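Local coordinates for protein DNA gyrase, B subunit, truncated (Myxococcus xanthus, PDB 3CWV) that probably binds and hydrolyses ATP as the B subunit of a type II topoisomerase that breaks, passes and rejoins double-stranded DNA, at residues Leu216-Phe230 with Cys241-Leu254. Sequence-based numbering, arbitrary orientation.
Sequences LTEARPQLHPEPVVF and CALQWCEDEDSTLL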
loop_
_atom_site.group_PDB
_atom_site.type_symbol
_atom_site.label_atom_id
_atom_site.label_comp_id
_atom_site.label_asym_id
_atom_site.label_seq_id
_atom_site.Cartn_x
_atom_site.Cartn_y
_atom_site.Cartn_z
ATOM N N LEU A 216 -11.393 -12.406 -2.172
ATOM C CA LEU A 216 -11.975 -11.829 -3.385
ATOM C C LEU A 216 -12.768 -12.830 -4.205
ATOM O O LEU A 216 -13.591 -12.440 -5.027
ATOM C CB LEU A 216 -10.887 -11.218 -4.273
ATOM C CG LEU A 216 -10.175 -9.965 -3.748
ATOM C CD1 LEU A 216 -8.800 -9.863 -4.388
ATOM C CD2 LEU A 216 -11.032 -8.731 -4.034
ATOM N N THR A 217 -12.499 -14.115 -4.000
ATOM C CA THR A 217 -13.186 -15.173 -4.742
ATOM C C THR A 217 -14.147 -16.026 -3.897
ATOM O O THR A 217 -14.764 -16.967 -4.415
ATOM C CB THR A 217 -12.173 -16.121 -5.439
ATOM O OG1 THR A 217 -11.253 -16.654 -4.479
ATOM C CG2 THR A 217 -11.404 -15.401 -6.526
ATOM N N GLU A 218 -14.269 -15.719 -2.604
ATOM C CA GLU A 218 -14.987 -16.612 -1.669
ATOM C C GLU A 218 -16.444 -16.952 -2.071
ATOM O O GLU A 218 -16.982 -17.976 -1.646
ATOM C CB GLU A 218 -14.945 -16.071 -0.227
ATOM C CG GLU A 218 -15.784 -14.829 -0.012
ATOM C CD GLU A 218 -15.908 -14.416 1.451
ATOM O OE1 GLU A 218 -15.192 -14.964 2.327
ATOM O OE2 GLU A 218 -16.732 -13.516 1.717
ATOM N N ALA A 219 -17.063 -16.104 -2.890
ATOM C CA ALA A 219 -18.451 -16.303 -3.327
ATOM C C ALA A 219 -18.526 -16.760 -4.787
ATOM O O ALA A 219 -19.569 -16.626 -5.442
ATOM C CB ALA A 219 -19.251 -15.018 -3.144
ATOM N N ARG A 220 -17.413 -17.286 -5.286
ATOM C CA ARG A 220 -17.314 -17.808 -6.638
ATOM C C ARG A 220 -16.962 -19.300 -6.550
ATOM O O ARG A 220 -16.474 -19.765 -5.521
ATOM C CB ARG A 220 -16.226 -17.050 -7.402
ATOM C CG ARG A 220 -16.605 -15.649 -7.858
ATOM C CD ARG A 220 -15.371 -14.754 -7.912
ATOM N NE ARG A 220 -15.297 -13.944 -9.128
ATOM C CZ ARG A 220 -15.823 -12.726 -9.270
ATOM N NH1 ARG A 220 -15.697 -12.082 -10.425
ATOM N NH2 ARG A 220 -16.477 -12.146 -8.269
ATOM N N PRO A 221 -17.217 -20.067 -7.621
ATOM C CA PRO A 221 -16.859 -21.478 -7.508
ATOM C C PRO A 221 -15.378 -21.746 -7.781
ATOM O O PRO A 221 -14.955 -21.853 -8.936
ATOM C CB PRO A 221 -17.765 -22.165 -8.555
ATOM C CG PRO A 221 -18.481 -21.051 -9.300
ATOM C CD PRO A 221 -17.834 -19.755 -8.919
ATOM N N GLN A 222 -14.600 -21.873 -6.711
ATOM C CA GLN A 222 -13.154 -22.055 -6.816
ATOM C C GLN A 222 -12.777 -23.439 -7.367
ATOM O O GLN A 222 -13.285 -24.456 -6.893
ATOM C CB GLN A 222 -12.494 -21.819 -5.450
ATOM C CG GLN A 222 -12.505 -20.355 -5.001
ATOM C CD GLN A 222 -12.201 -20.167 -3.532
ATOM O OE1 GLN A 222 -12.186 -21.129 -2.758
ATOM N NE2 GLN A 222 -11.957 -18.915 -3.131
ATOM N N LEU A 223 -11.868 -23.468 -8.347
ATOM C CA LEU A 223 -11.439 -24.719 -8.984
ATOM C C LEU A 223 -10.363 -25.457 -8.199
ATOM O O LEU A 223 -9.981 -26.578 -8.544
ATOM C CB LEU A 223 -10.955 -24.462 -10.417
ATOM C CG LEU A 223 -12.005 -23.972 -11.410
ATOM C CD1 LEU A 223 -11.374 -23.786 -12.778
ATOM C CD2 LEU A 223 -13.168 -24.943 -11.490
ATOM N N HIS A 224 -9.856 -24.810 -7.161
ATOM C CA HIS A 224 -8.879 -25.402 -6.272
ATOM C C HIS A 224 -9.015 -24.687 -4.921
ATOM O O HIS A 224 -9.400 -23.519 -4.889
ATOM C CB HIS A 224 -7.462 -25.295 -6.867
ATOM C CG HIS A 224 -7.101 -23.925 -7.369
ATOM N ND1 HIS A 224 -6.266 -23.077 -6.673
ATOM C CD2 HIS A 224 -7.434 -23.272 -8.507
ATOM C CE1 HIS A 224 -6.112 -21.955 -7.354
ATOM N NE2 HIS A 224 -6.810 -22.047 -8.472
ATOM N N PRO A 225 -8.752 -25.401 -3.809
ATOM C CA PRO A 225 -9.037 -24.888 -2.472
ATOM C C PRO A 225 -8.016 -23.907 -1.904
ATOM O O PRO A 225 -8.280 -23.301 -0.860
ATOM C CB PRO A 225 -9.047 -26.160 -1.615
ATOM C CG PRO A 225 -8.077 -27.059 -2.302
ATOM C CD PRO A 225 -8.221 -26.781 -3.761
ATOM N N GLU A 226 -6.859 -23.781 -2.553
ATOM C CA GLU A 226 -5.826 -22.867 -2.072
ATOM C C GLU A 226 -5.212 -22.135 -3.263
ATOM O O GLU A 226 -4.947 -22.750 -4.310
ATOM C CB GLU A 226 -4.766 -23.640 -1.273
ATOM C CG GLU A 226 -4.221 -22.905 -0.058
ATOM C CD GLU A 226 -5.284 -22.593 0.993
ATOM O OE1 GLU A 226 -6.106 -23.480 1.321
ATOM O OE2 GLU A 226 -5.291 -21.454 1.501
ATOM N N PRO A 227 -5.019 -20.802 -3.133
ATOM C CA PRO A 227 -4.436 -20.090 -4.263
ATOM C C PRO A 227 -3.021 -20.566 -4.541
ATOM O O PRO A 227 -2.333 -21.072 -3.635
ATOM C CB PRO A 227 -4.448 -18.617 -3.795
ATOM C CG PRO A 227 -5.546 -18.563 -2.764
ATOM C CD PRO A 227 -5.354 -19.882 -2.028
ATOM N N VAL A 228 -2.598 -20.436 -5.788
ATOM C CA VAL A 228 -1.186 -20.621 -6.119
ATOM C C VAL A 228 -0.434 -19.376 -5.650
ATOM O O VAL A 228 -0.845 -18.268 -5.964
ATOM C CB VAL A 228 -0.966 -20.803 -7.626
ATOM C CG1 VAL A 228 0.529 -20.964 -7.923
ATOM C CG2 VAL A 228 -1.743 -21.999 -8.145
ATOM N N VAL A 229 0.661 -19.551 -4.911
ATOM C CA VAL A 229 1.350 -18.409 -4.309
ATOM C C VAL A 229 2.854 -18.460 -4.532
ATOM O O VAL A 229 3.446 -19.537 -4.589
ATOM C CB VAL A 229 1.080 -18.299 -2.778
ATOM C CG1 VAL A 229 -0.404 -18.324 -2.505
ATOM C CG2 VAL A 229 1.745 -19.430 -2.014
ATOM N N PHE A 230 3.463 -17.285 -4.656
ATOM C CA PHE A 230 4.920 -17.138 -4.701
ATOM C C PHE A 230 5.318 -15.938 -3.863
ATOM O O PHE A 230 4.548 -14.978 -3.733
ATOM C CB PHE A 230 5.405 -16.947 -6.138
ATOM C CG PHE A 230 5.046 -18.076 -7.050
ATOM C CD1 PHE A 230 5.712 -19.296 -6.961
ATOM C CD2 PHE A 230 4.050 -17.923 -8.001
ATOM C CE1 PHE A 230 5.387 -20.342 -7.803
ATOM C CE2 PHE A 230 3.721 -18.973 -8.844
ATOM C CZ PHE A 230 4.389 -20.180 -8.741
ATOM N N CYS A 241 2.941 -12.956 -5.176
ATOM C CA CYS A 241 1.989 -13.234 -6.209
ATOM C C CYS A 241 0.969 -14.275 -5.714
ATOM O O CYS A 241 1.315 -15.178 -4.946
ATOM C CB CYS A 241 2.759 -13.742 -7.433
ATOM S SG CYS A 241 1.739 -14.254 -8.749
ATOM N N ALA A 242 -0.287 -14.126 -6.129
ATOM C CA ALA A 242 -1.325 -15.144 -5.844
ATOM C C ALA A 242 -2.204 -15.325 -7.072
ATOM O O ALA A 242 -2.585 -14.345 -7.706
ATOM C CB ALA A 242 -2.177 -14.739 -4.657
ATOM N N LEU A 243 -2.544 -16.576 -7.395
ATOM C CA LEU A 243 -3.446 -16.853 -8.514
ATOM C C LEU A 243 -4.557 -17.819 -8.073
ATOM O O LEU A 243 -4.298 -18.819 -7.409
ATOM C CB LEU A 243 -2.687 -17.448 -9.716
ATOM C CG LEU A 243 -1.536 -16.624 -10.321
ATOM C CD1 LEU A 243 -0.206 -17.069 -9.724
ATOM C CD2 LEU A 243 -1.499 -16.823 -11.829
ATOM N N GLN A 244 -5.779 -17.526 -8.479
ATOM C CA GLN A 244 -6.929 -18.306 -8.052
ATOM C C GLN A 244 -7.929 -18.378 -9.194
ATOM O O GLN A 244 -8.463 -17.350 -9.616
ATOM C CB GLN A 244 -7.592 -17.666 -6.815
ATOM C CG GLN A 244 -8.874 -18.385 -6.365
ATOM C CD GLN A 244 -8.581 -19.778 -5.856
ATOM O OE1 GLN A 244 -7.881 -19.941 -4.870
ATOM N NE2 GLN A 244 -9.086 -20.791 -6.554
ATOM N N TRP A 245 -8.161 -19.597 -9.689
ATOM C CA TRP A 245 -9.122 -19.853 -10.744
ATOM C C TRP A 245 -10.446 -20.302 -10.159
ATOM O O TRP A 245 -10.485 -21.049 -9.184
ATOM C CB TRP A 245 -8.612 -20.926 -11.701
ATOM C CG TRP A 245 -7.608 -20.441 -12.695
ATOM C CD1 TRP A 245 -7.861 -19.878 -13.912
ATOM C CD2 TRP A 245 -6.189 -20.497 -12.568
ATOM N NE1 TRP A 245 -6.687 -19.592 -14.557
ATOM C CE2 TRP A 245 -5.642 -19.952 -13.746
ATOM C CE3 TRP A 245 -5.323 -20.948 -11.568
ATOM C CZ2 TRP A 245 -4.270 -19.844 -13.953
ATOM C CZ3 TRP A 245 -3.956 -20.844 -11.780
ATOM C CH2 TRP A 245 -3.449 -20.292 -12.962
ATOM N N CYS A 246 -11.519 -19.816 -10.769
ATOM C CA CYS A 246 -12.881 -20.145 -10.398
ATOM C C CYS A 246 -13.592 -20.487 -11.698
ATOM O O CYS A 246 -13.091 -20.173 -12.774
ATOM C CB CYS A 246 -13.560 -18.958 -9.719
ATOM S SG CYS A 246 -12.765 -18.428 -8.179
ATOM N N GLU A 247 -14.751 -21.129 -11.621
ATOM C CA GLU A 247 -15.438 -21.473 -12.859
ATOM C C GLU A 247 -16.477 -20.437 -13.259
ATOM O O GLU A 247 -17.685 -20.672 -13.182
ATOM C CB GLU A 247 -15.999 -22.898 -12.842
ATOM C CG GLU A 247 -16.801 -23.267 -11.625
ATOM C CD GLU A 247 -17.875 -24.292 -11.950
ATOM O OE1 GLU A 247 -18.912 -24.329 -11.237
ATOM O OE2 GLU A 247 -17.678 -25.049 -12.932
ATOM N N ASP A 248 -15.978 -19.278 -13.677
ATOM C CA ASP A 248 -16.798 -18.222 -14.261
ATOM C C ASP A 248 -16.024 -17.477 -15.350
ATOM O O ASP A 248 -14.899 -17.847 -15.697
ATOM C CB ASP A 248 -17.348 -17.262 -13.197
ATOM C CG ASP A 248 -16.281 -16.768 -12.221
ATOM O OD1 ASP A 248 -16.602 -16.633 -11.019
ATOM O OD2 ASP A 248 -15.131 -16.514 -12.648
ATOM N N GLU A 249 -16.635 -16.436 -15.895
ATOM C CA GLU A 249 -16.095 -15.790 -17.081
ATOM C C GLU A 249 -15.175 -14.615 -16.744
ATOM O O GLU A 249 -14.297 -14.253 -17.534
ATOM C CB GLU A 249 -17.243 -15.322 -17.986
ATOM C CG GLU A 249 -16.913 -15.323 -19.485
ATOM C CD GLU A 249 -16.632 -16.721 -20.033
ATOM O OE1 GLU A 249 -15.987 -16.822 -21.102
ATOM O OE2 GLU A 249 -17.052 -17.717 -19.399
ATOM N N ASP A 250 -15.383 -14.034 -15.568
ATOM C CA ASP A 250 -14.720 -12.800 -15.188
ATOM C C ASP A 250 -13.250 -13.027 -14.867
ATOM O O ASP A 250 -12.875 -14.078 -14.365
ATOM C CB ASP A 250 -15.429 -12.180 -13.987
ATOM C CG ASP A 250 -16.923 -12.035 -14.207
ATOM O OD1 ASP A 250 -17.648 -11.847 -13.208
ATOM O OD2 ASP A 250 -17.372 -12.109 -15.377
ATOM N N SER A 251 -12.434 -12.026 -15.167
ATOM C CA SER A 251 -10.996 -12.067 -14.922
ATOM C C SER A 251 -10.639 -10.850 -14.084
ATOM O O SER A 251 -11.174 -9.769 -14.311
ATOM C CB SER A 251 -10.239 -12.018 -16.248
ATOM O OG SER A 251 -8.906 -12.487 -16.108
ATOM N N THR A 252 -9.760 -11.036 -13.104
ATOM C CA THR A 252 -9.294 -9.935 -12.275
ATOM C C THR A 252 -7.768 -9.988 -12.172
ATOM O O THR A 252 -7.199 -11.013 -11.803
ATOM C CB THR A 252 -9.960 -9.977 -10.871
ATOM O OG1 THR A 252 -11.364 -9.716 -11.007
ATOM C CG2 THR A 252 -9.346 -8.947 -9.919
ATOM N N LEU A 253 -7.110 -8.883 -12.523
ATOM C CA LEU A 253 -5.654 -8.791 -12.404
ATOM C C LEU A 253 -5.308 -7.479 -11.698
ATOM O O LEU A 253 -5.495 -6.402 -12.259
ATOM C CB LEU A 253 -4.985 -8.900 -13.785
ATOM C CG LEU A 253 -3.448 -8.969 -13.888
ATOM C CD1 LEU A 253 -2.841 -9.764 -12.766
ATOM C CD2 LEU A 253 -3.004 -9.548 -15.210
ATOM N N LEU A 254 -4.857 -7.585 -10.447
ATOM C CA LEU A 254 -4.488 -6.424 -9.628
ATOM C C LEU A 254 -2.974 -6.424 -9.451
ATOM O O LEU A 254 -2.408 -7.431 -9.021
ATOM C CB LEU A 254 -5.098 -6.557 -8.235
ATOM C CG LEU A 254 -6.522 -6.098 -7.874
ATOM C CD1 LEU A 254 -7.450 -5.836 -9.060
ATOM C CD2 LEU A 254 -7.152 -7.036 -6.826
#
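Val228 to Phe230 runs antiparallel to Cys241 to Trp245, the strand axes 4.7 Å apart at 172°. Val228 and Phe230 each exchange two backbone hydrogen bonds with their partners, Leu243 and Cys241. Before Val228 the regular pairing breaks off, and it returns as a single bridge at Gln222 and Cys246, where Leu223 N reaches Trp245 O (2.9 Å) and Glu247 N reaches Pro221 O (2.8 Å). His224 fills the interruption. Its ring takes the place of a backbone acceptor: Trp245 N donates almost straight to His224 NE2 (3.1 Å), though from 29° outside the ring plane, while His224 ND1 donates to Glu226 O (2.7 Å) and fixes the ring's rotation. The hairpin of strands 228-234 and 237-245 supplies the edge strand, 228-234, and its neighbour in the sheet of the second domain, the S5-like transducer fold of GyrB proteins; helix 208-217 packs on the Ala242 and Val229 face, helix 328-345 on the Val228, Leu243 and Phe230 face. Gln244 leaves its backbone with CG anti to N (chi1 176°), then bends at chi2 to lay NE2 over one face of the His224 ring. That NE2 donates to His224 O (3.2 Å) and to Trp245 O, which it meets from the face opposite Leu223 N. A leucine in place of His224 would probably leave Trp245 N and Glu226 O without their mates, and Gln244 NE2 without the ring face it lies over. Cys246 SG packs against Thr217 CB (3.6 Å). Farther out, Arg220 passes across Asp248, its NE 3.5 Å from OD1 in a purely electrostatic salt bridge, and NH1 pairs with Asp250 OD1.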